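Local coordinates for protein uridylate kinase (Archaeoglobus fulgidus, PDB 2IJ9) that probably catalyses the reversible transfer of a phosphate from ATP to UMP, giving UDP in the de novo pathway to CTP, at residues K24-V29 against S79-A84; S83-V88 against K100-V105; T115-A120 against N177-L182; Q162-V167 against L183-I188. The protein carries 1 engineered substitution. One frame throughout, in Å; residues are numbered along the deposited sequence.

Contact 1 (K24-V29 against S79-A84); sequences KTIESV and SAIPSA
Glu27 reaches from its helix to the turn that follows helix 59-80, and its carboxylate carries the polar half of this contact. The hydroxyl of Ser83 donates to Glu27 through OG, 2.8 Å from OE2, meeting that oxygen on its syn side and only 15° out of the carboxylate plane. The second oxygen accepts a weak bond from the backbone, with Ser83 N 3.4 Å from Glu27 OE1, so both oxygens are directed at one residue of the turn. CG of Glu27 stands anti to the backbone N (chi1 -178°), and a bend at chi2 (68°) then carries CD across to the loop.

Nonpolar contacts flank this polar pair. Pro82 sets its ring carbons CD and CG against the carboxylate, CD lying 3.1 Å from Glu27 OE1. Beside the acid, CG2 of Ile26 packs on CD1 of Ile81 at 3.7 Å, the two side chains crossing at about a right angle. CD1 of Ile81 also rests 4.1 Å from CB of Glu27, joining the apolar patch to the stem of the acid.

An alanine in place of Glu27 would probably leave the hydroxyl and amide of Ser83 without this acceptor and the turn freer to shift against the helix.

Ala80, at the end of helix 59-80, also packs on Leu55 of the second subunit. The motif is a type I beta turn from Ile81 to Ala84 at a helix C-terminus, tied by an acidic side chain to helix 16-32 of the amino acid kinase fold.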
loop_
_atom_site.group_PDB
_atom_site.type_symbol
_atom_site.label_atom_id
_atom_site.label_comp_id
_atom_site.label_asym_id
_atom_site.label_seq_id
_atom_site.Cartn_x
_atom_site.Cartn_y
_atom_site.Cartn_z
ATOM N N LYS B 24 18.315 -5.060 11.266
ATOM C CA LYS B 24 18.992 -5.417 12.506
ATOM C C LYS B 24 19.681 -6.773 12.426
ATOM O O LYS B 24 20.818 -6.922 12.896
ATOM C CB LYS B 24 18.035 -5.344 13.695
ATOM C CG LYS B 24 17.797 -3.914 14.187
ATOM C CD LYS B 24 17.432 -3.869 15.657
ATOM C CE LYS B 24 17.312 -2.435 16.145
ATOM N NZ LYS B 24 17.079 -2.362 17.615
ATOM N N THR B 25 19.002 -7.743 11.815
ATOM C CA THR B 25 19.614 -9.035 11.543
ATOM C C THR B 25 20.816 -8.897 10.600
ATOM O O THR B 25 21.902 -9.431 10.876
ATOM C CB THR B 25 18.581 -10.032 10.996
ATOM O OG1 THR B 25 17.820 -10.548 12.087
ATOM C CG2 THR B 25 19.243 -11.202 10.278
ATOM N N ILE B 26 20.641 -8.149 9.513
ATOM C CA ILE B 26 21.702 -8.002 8.515
ATOM C C ILE B 26 22.914 -7.316 9.135
ATOM O O ILE B 26 24.047 -7.729 8.923
ATOM C CB ILE B 26 21.202 -7.233 7.278
ATOM C CG1 ILE B 26 20.178 -8.075 6.514
ATOM C CG2 ILE B 26 22.352 -6.865 6.351
ATOM C CD1 ILE B 26 19.323 -7.256 5.546
ATOM N N GLU B 27 22.656 -6.298 9.938
ATOM C CA GLU B 27 23.700 -5.610 10.676
ATOM C C GLU B 27 24.457 -6.540 11.625
ATOM O O GLU B 27 25.679 -6.473 11.696
ATOM C CB GLU B 27 23.098 -4.443 11.447
ATOM C CG GLU B 27 24.100 -3.624 12.203
ATOM C CD GLU B 27 25.018 -2.874 11.291
ATOM O OE1 GLU B 27 24.552 -1.904 10.644
ATOM O OE2 GLU B 27 26.207 -3.255 11.236
ATOM N N SER B 28 23.732 -7.399 12.343
ATOM C CA SER B 28 24.346 -8.454 13.167
ATOM C C SER B 28 25.289 -9.343 12.379
ATOM O O SER B 28 26.456 -9.513 12.757
ATOM C CB SER B 28 23.290 -9.340 13.828
ATOM O OG SER B 28 23.134 -9.005 15.191
ATOM N N VAL B 29 24.783 -9.905 11.283
ATOM C CA VAL B 29 25.600 -10.752 10.428
ATOM C C VAL B 29 26.808 -9.990 9.878
ATOM O O VAL B 29 27.899 -10.549 9.741
ATOM C CB VAL B 29 24.778 -11.362 9.289
ATOM C CG1 VAL B 29 25.624 -12.323 8.482
ATOM C CG2 VAL B 29 23.583 -12.100 9.849
ATOM N N SER B 79 18.517 2.703 4.281
ATOM C CA SER B 79 18.250 3.707 5.304
ATOM C C SER B 79 18.375 2.992 6.621
ATOM O O SER B 79 19.052 3.450 7.546
ATOM C CB SER B 79 16.830 4.262 5.179
ATOM O OG SER B 79 16.441 4.478 3.829
ATOM N N ALA B 80 17.751 1.821 6.666
ATOM C CA ALA B 80 17.663 1.047 7.884
ATOM C C ALA B 80 18.988 0.477 8.381
ATOM O O ALA B 80 19.187 0.367 9.582
ATOM C CB ALA B 80 16.624 -0.048 7.732
ATOM N N ILE B 81 19.894 0.111 7.482
ATOM C CA ILE B 81 21.189 -0.400 7.944
ATOM C C ILE B 81 22.352 0.587 7.788
ATOM O O ILE B 81 22.712 0.974 6.677
ATOM C CB ILE B 81 21.497 -1.841 7.428
ATOM C CG1 ILE B 81 23.001 -2.051 7.249
ATOM C CG2 ILE B 81 20.711 -2.182 6.157
ATOM C CD1 ILE B 81 23.433 -3.464 7.492
ATOM N N PRO B 82 22.922 1.029 8.925
ATOM C CA PRO B 82 23.931 2.096 8.943
ATOM C C PRO B 82 25.291 1.684 8.364
ATOM O O PRO B 82 26.041 2.537 7.894
ATOM C CB PRO B 82 24.046 2.442 10.431
ATOM C CG PRO B 82 23.679 1.174 11.126
ATOM C CD PRO B 82 22.621 0.534 10.280
ATOM N N SER B 83 25.587 0.388 8.373
ATOM C CA SER B 83 26.858 -0.122 7.845
ATOM C C SER B 83 26.797 -0.479 6.355
ATOM O O SER B 83 27.691 -1.129 5.810
ATOM C CB SER B 83 27.317 -1.323 8.664
ATOM O OG SER B 83 27.328 -0.992 10.038
ATOM N N ALA B 84 25.739 -0.040 5.694
ATOM C CA ALA B 84 25.591 -0.301 4.281
ATOM C C ALA B 84 26.169 0.843 3.460
ATOM O O ALA B 84 26.181 1.999 3.907
ATOM C CB ALA B 84 24.120 -0.514 3.935
#

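Contact 2 (S83-V88 against K100-V105); sequences SAAKKV and KLYRVV
The ring of Tyr102 lies against Ala85, which covers one of its faces: CA sits over the centre, 3.7 Å from the centroid and 9° off the normal, a CH-pi contact. CB of Ala85 lies toward one rim of the same face, 3.4 Å from Tyr102 CD2. Ser83 O and Ala84 C approach the ring obliquely. With Tyr102 CG anti to the carbonyl carbon (chi1 -66°), that atom stands 3.7 Å from Ala85 CA.

Beside it the two backbones join. Ala85 N donates to Val104 O at 3.0 Å, while Val104 N gives a weak bond to Ser83 O at 3.4 Å. CB of Ala84 packs on CG1 of Val104 at 3.8 Å.

A serine in place of Tyr102 would probably take the ring's cover from CA and CB of Ala85 and leave a gap beside the bridge.

Tyr102 O accepts a bond from Gln34 NE2, and Leu98 of helix 92-99 touches Ala85. Both hydrogen bonds between the backbones use Val104, its N giving to Ser83 O and its O accepting from Ala85 N, the residues before and after Ala84. This is the pattern of a single parallel beta bridge, which here fastens a loop to strand 104-107, the outermost strand on that side of the sheet within this chain.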
loop_
_atom_site.group_PDB
_atom_site.type_symbol
_atom_site.label_atom_id
_atom_site.label_comp_id
_atom_site.label_asym_id
_atom_site.label_seq_id
_atom_site.Cartn_x
_atom_site.Cartn_y
_atom_site.Cartn_z
ATOM N N SER B 83 25.587 0.388 8.373
ATOM C CA SER B 83 26.858 -0.122 7.845
ATOM C C SER B 83 26.797 -0.479 6.355
ATOM O O SER B 83 27.691 -1.129 5.810
ATOM C CB SER B 83 27.317 -1.323 8.664
ATOM O OG SER B 83 27.328 -0.992 10.038
ATOM N N ALA B 84 25.739 -0.040 5.694
ATOM C CA ALA B 84 25.591 -0.301 4.281
ATOM C C ALA B 84 26.169 0.843 3.460
ATOM O O ALA B 84 26.181 1.999 3.907
ATOM C CB ALA B 84 24.120 -0.514 3.935
ATOM N N ALA B 85 26.654 0.506 2.264
ATOM C CA ALA B 85 26.998 1.501 1.251
ATOM C C ALA B 85 25.750 2.270 0.849
ATOM O O ALA B 85 24.778 1.666 0.394
ATOM C CB ALA B 85 27.591 0.818 0.029
ATOM N N LYS B 86 25.786 3.591 1.015
ATOM C CA LYS B 86 24.665 4.474 0.635
ATOM C C LYS B 86 24.409 4.540 -0.872
ATOM O O LYS B 86 23.472 5.178 -1.316
ATOM C CB LYS B 86 24.891 5.892 1.141
ATOM C CG LYS B 86 25.141 5.995 2.616
ATOM C CD LYS B 86 23.920 5.610 3.403
ATOM C CE LYS B 86 24.278 5.347 4.858
ATOM N NZ LYS B 86 25.083 6.466 5.423
ATOM N N LYS B 87 25.255 3.903 -1.663
ATOM C CA LYS B 87 25.037 3.828 -3.083
ATOM C C LYS B 87 24.361 2.481 -3.338
ATOM O O LYS B 87 24.700 1.491 -2.716
ATOM C CB LYS B 87 26.396 3.929 -3.790
ATOM C CG LYS B 87 26.449 3.468 -5.241
ATOM C CD LYS B 87 26.594 4.623 -6.227
ATOM C CE LYS B 87 26.795 4.098 -7.661
ATOM N NZ LYS B 87 27.170 5.171 -8.630
ATOM N N VAL B 88 23.379 2.458 -4.223
ATOM C CA VAL B 88 22.888 1.198 -4.736
ATOM C C VAL B 88 23.666 0.849 -6.007
ATOM O O VAL B 88 23.514 1.530 -7.028
ATOM C CB VAL B 88 21.370 1.257 -5.050
ATOM C CG1 VAL B 88 20.894 -0.027 -5.724
ATOM C CG2 VAL B 88 20.568 1.473 -3.792
ATOM N N LYS B 100 34.529 -3.610 -0.821
ATOM C CA LYS B 100 35.867 -3.337 -0.305
ATOM C C LYS B 100 35.875 -2.180 0.701
ATOM O O LYS B 100 36.788 -2.064 1.507
ATOM C CB LYS B 100 36.834 -3.049 -1.461
ATOM C CG LYS B 100 36.796 -4.063 -2.605
ATOM C CD LYS B 100 37.387 -5.420 -2.211
ATOM C CE LYS B 100 37.126 -6.460 -3.286
ATOM N NZ LYS B 100 37.706 -7.786 -2.979
ATOM N N LEU B 101 34.853 -1.334 0.656
ATOM C CA LEU B 101 34.742 -0.217 1.589
ATOM C C LEU B 101 33.630 -0.379 2.619
ATOM O O LEU B 101 33.577 0.369 3.592
ATOM C CB LEU B 101 34.494 1.077 0.829
ATOM C CG LEU B 101 35.450 1.331 -0.317
ATOM C CD1 LEU B 101 34.955 2.498 -1.150
ATOM C CD2 LEU B 101 36.818 1.589 0.250
ATOM N N TYR B 102 32.728 -1.333 2.395
ATOM C CA TYR B 102 31.569 -1.521 3.272
ATOM C C TYR B 102 31.308 -2.979 3.576
ATOM O O TYR B 102 31.598 -3.850 2.751
ATOM C CB TYR B 102 30.332 -0.923 2.639
ATOM C CG TYR B 102 30.399 0.568 2.512
ATOM C CD1 TYR B 102 30.138 1.383 3.601
ATOM C CD2 TYR B 102 30.734 1.166 1.307
ATOM C CE1 TYR B 102 30.196 2.762 3.492
ATOM C CE2 TYR B 102 30.780 2.544 1.182
ATOM C CZ TYR B 102 30.515 3.337 2.278
ATOM O OH TYR B 102 30.572 4.706 2.164
ATOM N N ARG B 103 30.757 -3.238 4.765
ATOM C CA ARG B 103 30.449 -4.612 5.193
ATOM C C ARG B 103 29.103 -5.086 4.647
ATOM O O ARG B 103 28.827 -6.290 4.572
ATOM C CB ARG B 103 30.505 -4.760 6.721
ATOM C CG ARG B 103 31.867 -4.478 7.335
ATOM C CD ARG B 103 33.018 -5.223 6.641
ATOM N NE ARG B 103 34.180 -4.341 6.495
ATOM C CZ ARG B 103 34.687 -3.937 5.333
ATOM N NH1 ARG B 103 34.167 -4.359 4.190
ATOM N NH2 ARG B 103 35.733 -3.121 5.314
ATOM N N VAL B 104 28.264 -4.133 4.266
ATOM C CA VAL B 104 27.006 -4.466 3.630
ATOM C C VAL B 104 26.818 -3.701 2.323
ATOM O O VAL B 104 26.935 -2.480 2.268
ATOM C CB VAL B 104 25.801 -4.303 4.598
ATOM C CG1 VAL B 104 24.483 -4.289 3.851
ATOM C CG2 VAL B 104 25.784 -5.445 5.584
ATOM N N VAL B 105 26.564 -4.452 1.262
ATOM C CA VAL B 105 26.173 -3.876 0.001
ATOM C C VAL B 105 24.767 -4.363 -0.308
ATOM O O VAL B 105 24.453 -5.529 -0.115
ATOM C CB VAL B 105 27.157 -4.252 -1.108
ATOM C CG1 VAL B 105 26.699 -3.689 -2.464
ATOM C CG2 VAL B 105 28.533 -3.712 -0.762
#

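Contact 3 (T115-A120 against N177-L182); sequences TTDATA and NVVIDL
Asp117 OD2 is the polar atom on which residues 179 to 181 converge, although no hydrogen bond spans the two segments. Ile180 CA stands 3.3 Å from this oxygen, and the amide nitrogen Asp181 N lies near it at 3.6 Å without bonding to it. Two aliphatic branches also lie near it: CG1 of Ile180 at 3.9 Å and CG1 of Val179 at 4.0 Å, both measured to Asp117 OD2. The Asp117 and Ile180 side chains cross obliquely. CG of Asp117 is anti to its own carbonyl carbon (chi1 -67°), beside the backbone N, and from there the carboxylate extends to the loop.

Asp181 answers from the other segment. Its OD2 touches CB of Ala118 at 3.9 Å, while its OD1 takes a weak bond from Leu182 N, 2.8 Å away, within its own segment, at the start of helix 182-191. The two carboxylates stay apart, with 6.6 Å between Asp117 OD2 and Asp181 OD2.

The junction lies beside predicted nucleotide sites: Thr115 and Thr116 are predicted to bind UMP, and Val179 packs against Thr136, a predicted ATP-binding residue. Helix 117-126 thus begins against the loop that leads into helix 182-191, with Asp117 also touching Ser6 of strand 2-7 and Ile180 resting on Asn134 of strand 131-136 and on Leu163 of helix 160-166.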
loop_
_atom_site.group_PDB
_atom_site.type_symbol
_atom_site.label_atom_id
_atom_site.label_comp_id
_atom_site.label_asym_id
_atom_site.label_seq_id
_atom_site.Cartn_x
_atom_site.Cartn_y
_atom_site.Cartn_z
ATOM N N THR B 115 15.213 -12.884 -12.696
ATOM C CA THR B 115 15.305 -11.993 -11.557
ATOM C C THR B 115 15.557 -12.610 -10.193
ATOM O O THR B 115 15.250 -13.774 -9.942
ATOM C CB THR B 115 14.043 -11.091 -11.460
ATOM O OG1 THR B 115 12.895 -11.805 -11.941
ATOM C CG2 THR B 115 14.219 -9.809 -12.281
ATOM N N THR B 116 16.135 -11.755 -9.346
ATOM C CA THR B 116 16.350 -11.889 -7.886
ATOM C C THR B 116 17.041 -13.134 -7.369
ATOM O O THR B 116 18.138 -13.036 -6.830
ATOM C CB THR B 116 15.106 -11.583 -7.063
ATOM O OG1 THR B 116 14.311 -10.601 -7.743
ATOM C CG2 THR B 116 15.533 -11.045 -5.696
ATOM N N ASP B 117 16.391 -14.288 -7.506
ATOM C CA ASP B 117 17.032 -15.565 -7.218
ATOM C C ASP B 117 18.226 -15.745 -8.138
ATOM O O ASP B 117 19.351 -15.966 -7.674
ATOM C CB ASP B 117 16.052 -16.719 -7.424
ATOM C CG ASP B 117 14.932 -16.715 -6.414
ATOM O OD1 ASP B 117 15.016 -15.932 -5.441
ATOM O OD2 ASP B 117 13.970 -17.492 -6.590
ATOM N N ALA B 118 17.970 -15.629 -9.441
ATOM C CA ALA B 118 19.007 -15.801 -10.457
ATOM C C ALA B 118 20.054 -14.720 -10.285
ATOM O O ALA B 118 21.239 -15.019 -10.164
ATOM C CB ALA B 118 18.406 -15.766 -11.847
ATOM N N THR B 119 19.601 -13.470 -10.220
ATOM C CA THR B 119 20.489 -12.343 -9.991
ATOM C C THR B 119 21.433 -12.579 -8.817
ATOM O O THR B 119 22.639 -12.401 -8.949
ATOM C CB THR B 119 19.688 -11.082 -9.756
ATOM O OG1 THR B 119 19.040 -10.713 -10.981
ATOM C CG2 THR B 119 20.591 -9.944 -9.261
ATOM N N ALA B 120 20.886 -13.014 -7.688
ATOM C CA ALA B 120 21.698 -13.224 -6.502
ATOM C C ALA B 120 22.580 -14.451 -6.626
ATOM O O ALA B 120 23.661 -14.489 -6.041
ATOM C CB ALA B 120 20.831 -13.313 -5.258
ATOM N N ASN B 177 6.601 -24.648 -6.143
ATOM C CA ASN B 177 7.984 -24.359 -6.499
ATOM C C ASN B 177 8.132 -23.219 -7.511
ATOM O O ASN B 177 9.003 -23.270 -8.385
ATOM C CB ASN B 177 8.682 -25.622 -7.017
ATOM C CG ASN B 177 9.580 -26.271 -5.974
ATOM O OD1 ASN B 177 9.559 -25.912 -4.794
ATOM N ND2 ASN B 177 10.381 -27.235 -6.412
ATOM N N VAL B 178 7.295 -22.189 -7.378
ATOM C CA VAL B 178 7.452 -20.954 -8.151
ATOM C C VAL B 178 8.731 -20.222 -7.727
ATOM O O VAL B 178 9.250 -19.375 -8.458
ATOM C CB VAL B 178 6.203 -20.014 -8.069
ATOM C CG1 VAL B 178 5.194 -20.358 -9.169
ATOM C CG2 VAL B 178 5.559 -20.041 -6.670
ATOM N N VAL B 179 9.235 -20.568 -6.544
ATOM C CA VAL B 179 10.559 -20.135 -6.121
ATOM C C VAL B 179 11.348 -21.429 -6.045
ATOM O O VAL B 179 10.746 -22.478 -6.170
ATOM C CB VAL B 179 10.500 -19.495 -4.713
ATOM C CG1 VAL B 179 10.384 -17.988 -4.822
ATOM C CG2 VAL B 179 9.329 -20.058 -3.885
ATOM N N ILE B 180 12.672 -21.466 -5.953
ATOM C CA ILE B 180 13.716 -20.820 -6.708
ATOM C C ILE B 180 13.555 -20.981 -8.238
ATOM O O ILE B 180 12.852 -21.875 -8.714
ATOM C CB ILE B 180 15.010 -21.576 -6.285
ATOM C CG1 ILE B 180 16.239 -20.667 -6.212
ATOM C CG2 ILE B 180 15.226 -22.858 -7.127
ATOM C CD1 ILE B 180 17.242 -21.086 -5.123
ATOM N N ASP B 181 14.226 -20.110 -8.992
ATOM C CA ASP B 181 14.200 -20.116 -10.461
ATOM C C ASP B 181 15.045 -21.270 -11.001
ATOM O O ASP B 181 15.963 -21.737 -10.327
ATOM C CB ASP B 181 14.714 -18.759 -10.988
ATOM C CG ASP B 181 14.578 -18.602 -12.504
ATOM O OD1 ASP B 181 13.692 -19.246 -13.115
ATOM O OD2 ASP B 181 15.362 -17.813 -13.082
ATOM N N LEU B 182 14.719 -21.734 -12.208
ATOM C CA LEU B 182 15.473 -22.790 -12.882
ATOM C C LEU B 182 16.915 -22.362 -13.147
ATOM O O LEU B 182 17.854 -23.106 -12.837
ATOM C CB LEU B 182 14.782 -23.177 -14.200
ATOM C CG LEU B 182 15.539 -23.993 -15.259
ATOM C CD1 LEU B 182 15.803 -25.434 -14.799
ATOM C CD2 LEU B 182 14.783 -23.972 -16.583
#

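Contact 4 (Q162-V167 against L183-I188); sequences QLVEIV and LAAKII
Ala185 is met by three side chains of the facing helix and the residue just beyond it, its methyl acting as the small surface on which they close. Leu163 comes nearest, its CD2 3.6 Å from Ala185 CB. With Leu163 CG anti to the backbone N (chi1 168°), CG itself comes within 3.8 Å of that methyl, Ala185 CB. Val167 brings CG2 to about 4.0 Å from the same Ala185 CB, though this methyl is crowded against its own helix in the model and its place is doubtful. Val164 leans over the backbone instead: its CG2 is 3.9 Å from Ala185 O.

At Lys186 the contact thins to its margin. The nitrogen Lys186 N lies 4.1 Å from CG2 of Val164, so this valine methyl spans the peptide joining Ala185 to Lys186, and the lysine is touched mainly through its backbone and the base of its chain.

One turn beyond Ala185, Ile188 faces the partner helix again. Its CD1 meets Leu163 CD2 at 3.9 Å, the two side chains crossing at about a right angle, so one leucine methyl touches both Ala185 and Ile188.

No hydrogen bond crosses, and the fit is one of van der Waals contact, mostly between apolar side chains. The short helical segments run nearly antiparallel, at 165°, with axes 8.9 Å apart, and small Ala185 suits that spacing. Helix 160-166 is backed by Leu158 of strand 157-158, while helix 182-191 turns Ile187 to Ala121 and Leu122 of helix 117-126.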
loop_
_atom_site.group_PDB
_atom_site.type_symbol
_atom_site.label_atom_id
_atom_site.label_comp_id
_atom_site.label_asym_id
_atom_site.label_seq_id
_atom_site.Cartn_x
_atom_site.Cartn_y
_atom_site.Cartn_z
ATOM N N GLN B 162 19.853 -32.553 -7.847
ATOM C CA GLN B 162 18.510 -32.852 -7.374
ATOM C C GLN B 162 17.604 -31.630 -7.540
ATOM O O GLN B 162 16.535 -31.720 -8.169
ATOM C CB GLN B 162 18.544 -33.285 -5.907
ATOM C CG GLN B 162 19.230 -34.616 -5.627
ATOM C CD GLN B 162 19.186 -34.971 -4.147
ATOM O OE1 GLN B 162 20.136 -34.726 -3.404
ATOM N NE2 GLN B 162 18.064 -35.533 -3.708
ATOM N N LEU B 163 18.054 -30.498 -6.988
ATOM C CA LEU B 163 17.325 -29.230 -7.067
ATOM C C LEU B 163 17.019 -28.856 -8.505
ATOM O O LEU B 163 15.905 -28.433 -8.813
ATOM C CB LEU B 163 18.100 -28.091 -6.398
ATOM C CG LEU B 163 17.548 -26.688 -6.690
ATOM C CD1 LEU B 163 16.173 -26.457 -6.033
ATOM C CD2 LEU B 163 18.551 -25.596 -6.310
ATOM N N VAL B 164 18.006 -29.015 -9.381
ATOM C CA VAL B 164 17.782 -28.744 -10.788
ATOM C C VAL B 164 16.588 -29.563 -11.293
ATOM O O VAL B 164 15.598 -28.992 -11.770
ATOM C CB VAL B 164 19.056 -28.969 -11.642
ATOM C CG1 VAL B 164 18.755 -28.764 -13.135
ATOM C CG2 VAL B 164 20.172 -28.021 -11.189
ATOM N N GLU B 165 16.665 -30.884 -11.126
ATOM C CA GLU B 165 15.579 -31.791 -11.512
ATOM C C GLU B 165 14.224 -31.365 -10.958
ATOM O O GLU B 165 13.228 -31.337 -11.681
ATOM C CB GLU B 165 15.882 -33.214 -11.054
ATOM C CG GLU B 165 16.765 -34.000 -12.007
ATOM C CD GLU B 165 16.457 -35.492 -11.996
ATOM O OE1 GLU B 165 16.128 -36.037 -10.920
ATOM O OE2 GLU B 165 16.543 -36.119 -13.072
ATOM N N ILE B 166 14.209 -31.020 -9.676
ATOM C CA ILE B 166 12.997 -30.615 -8.985
ATOM C C ILE B 166 12.321 -29.414 -9.652
ATOM O O ILE B 166 11.095 -29.372 -9.756
ATOM C CB ILE B 166 13.292 -30.347 -7.489
ATOM C CG1 ILE B 166 12.303 -31.083 -6.602
ATOM C CG2 ILE B 166 13.307 -28.851 -7.142
ATOM C CD1 ILE B 166 12.884 -31.345 -5.246
ATOM N N VAL B 167 13.121 -28.454 -10.114
ATOM C CA VAL B 167 12.583 -27.276 -10.797
ATOM C C VAL B 167 12.853 -27.350 -12.301
ATOM O O VAL B 167 12.994 -26.324 -12.970
ATOM C CB VAL B 167 13.094 -25.913 -10.199
ATOM C CG1 VAL B 167 12.073 -25.314 -9.236
ATOM C CG2 VAL B 167 14.452 -26.056 -9.535
ATOM N N LEU B 183 17.076 -21.164 -13.715
ATOM C CA LEU B 183 18.398 -20.624 -14.039
ATOM C C LEU B 183 19.192 -20.359 -12.770
ATOM O O LEU B 183 20.401 -20.524 -12.759
ATOM C CB LEU B 183 18.300 -19.355 -14.893
ATOM C CG LEU B 183 17.434 -19.429 -16.160
ATOM C CD1 LEU B 183 17.365 -18.078 -16.867
ATOM C CD2 LEU B 183 17.914 -20.521 -17.119
ATOM N N ALA B 184 18.492 -19.967 -11.706
ATOM C CA ALA B 184 19.098 -19.821 -10.382
ATOM C C ALA B 184 19.724 -21.140 -9.924
ATOM O O ALA B 184 20.894 -21.175 -9.529
ATOM C CB ALA B 184 18.066 -19.343 -9.366
ATOM N N ALA B 185 18.937 -22.214 -10.009
ATOM C CA ALA B 185 19.364 -23.572 -9.643
ATOM C C ALA B 185 20.534 -24.065 -10.489
ATOM O O ALA B 185 21.530 -24.547 -9.949
ATOM C CB ALA B 185 18.188 -24.541 -9.754
ATOM N N LYS B 186 20.395 -23.946 -11.810
ATOM C CA LYS B 186 21.486 -24.229 -12.745
ATOM C C LYS B 186 22.749 -23.473 -12.340
ATOM O O LYS B 186 23.823 -24.071 -12.233
ATOM C CB LYS B 186 21.083 -23.852 -14.173
ATOM C CG LYS B 186 20.106 -24.824 -14.820
ATOM C CD LYS B 186 19.215 -24.144 -15.856
ATOM C CE LYS B 186 19.969 -23.766 -17.129
ATOM N NZ LYS B 186 20.524 -24.943 -17.852
ATOM N N ILE B 187 22.601 -22.166 -12.097
ATOM C CA ILE B 187 23.697 -21.329 -11.621
ATOM C C ILE B 187 24.248 -21.838 -10.286
ATOM O O ILE B 187 25.467 -21.912 -10.115
ATOM C CB ILE B 187 23.307 -19.837 -11.543
ATOM C CG1 ILE B 187 23.000 -19.303 -12.946
ATOM C CG2 ILE B 187 24.449 -19.006 -10.938
ATOM C CD1 ILE B 187 22.088 -18.069 -12.983
ATOM N N ILE B 188 23.368 -22.232 -9.367
ATOM C CA ILE B 188 23.825 -22.798 -8.090
ATOM C C ILE B 188 24.642 -24.079 -8.285
ATOM O O ILE B 188 25.627 -24.318 -7.558
ATOM C CB ILE B 188 22.672 -23.107 -7.134
ATOM C CG1 ILE B 188 21.832 -21.863 -6.897
ATOM C CG2 ILE B 188 23.223 -23.615 -5.811
ATOM C CD1 ILE B 188 20.481 -22.150 -6.296
#

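In the fold
The four contacts fall into two clusters toward different ends of one alpha/beta fold. Contacts 1 and 2 form one cluster, centres 10 Å apart, sharing Ser83 and Ala84 and meeting where Val104 of the outermost strand packs on Ile26 and Ile81. Contacts 3 and 4 form another, centres 9 Å apart, with Ile180 against Ile188; their segments alternate along the chain, interlocking helices 117-126, 160-166 and 182-191. The first cluster closes in sequence before the second opens. Contacts 1 and 4 lie on opposite sides of the chain's centre, about 30 Å apart between centres; contact 3 holds two residues of the predicted UMP site and adjoins the predicted ATP site.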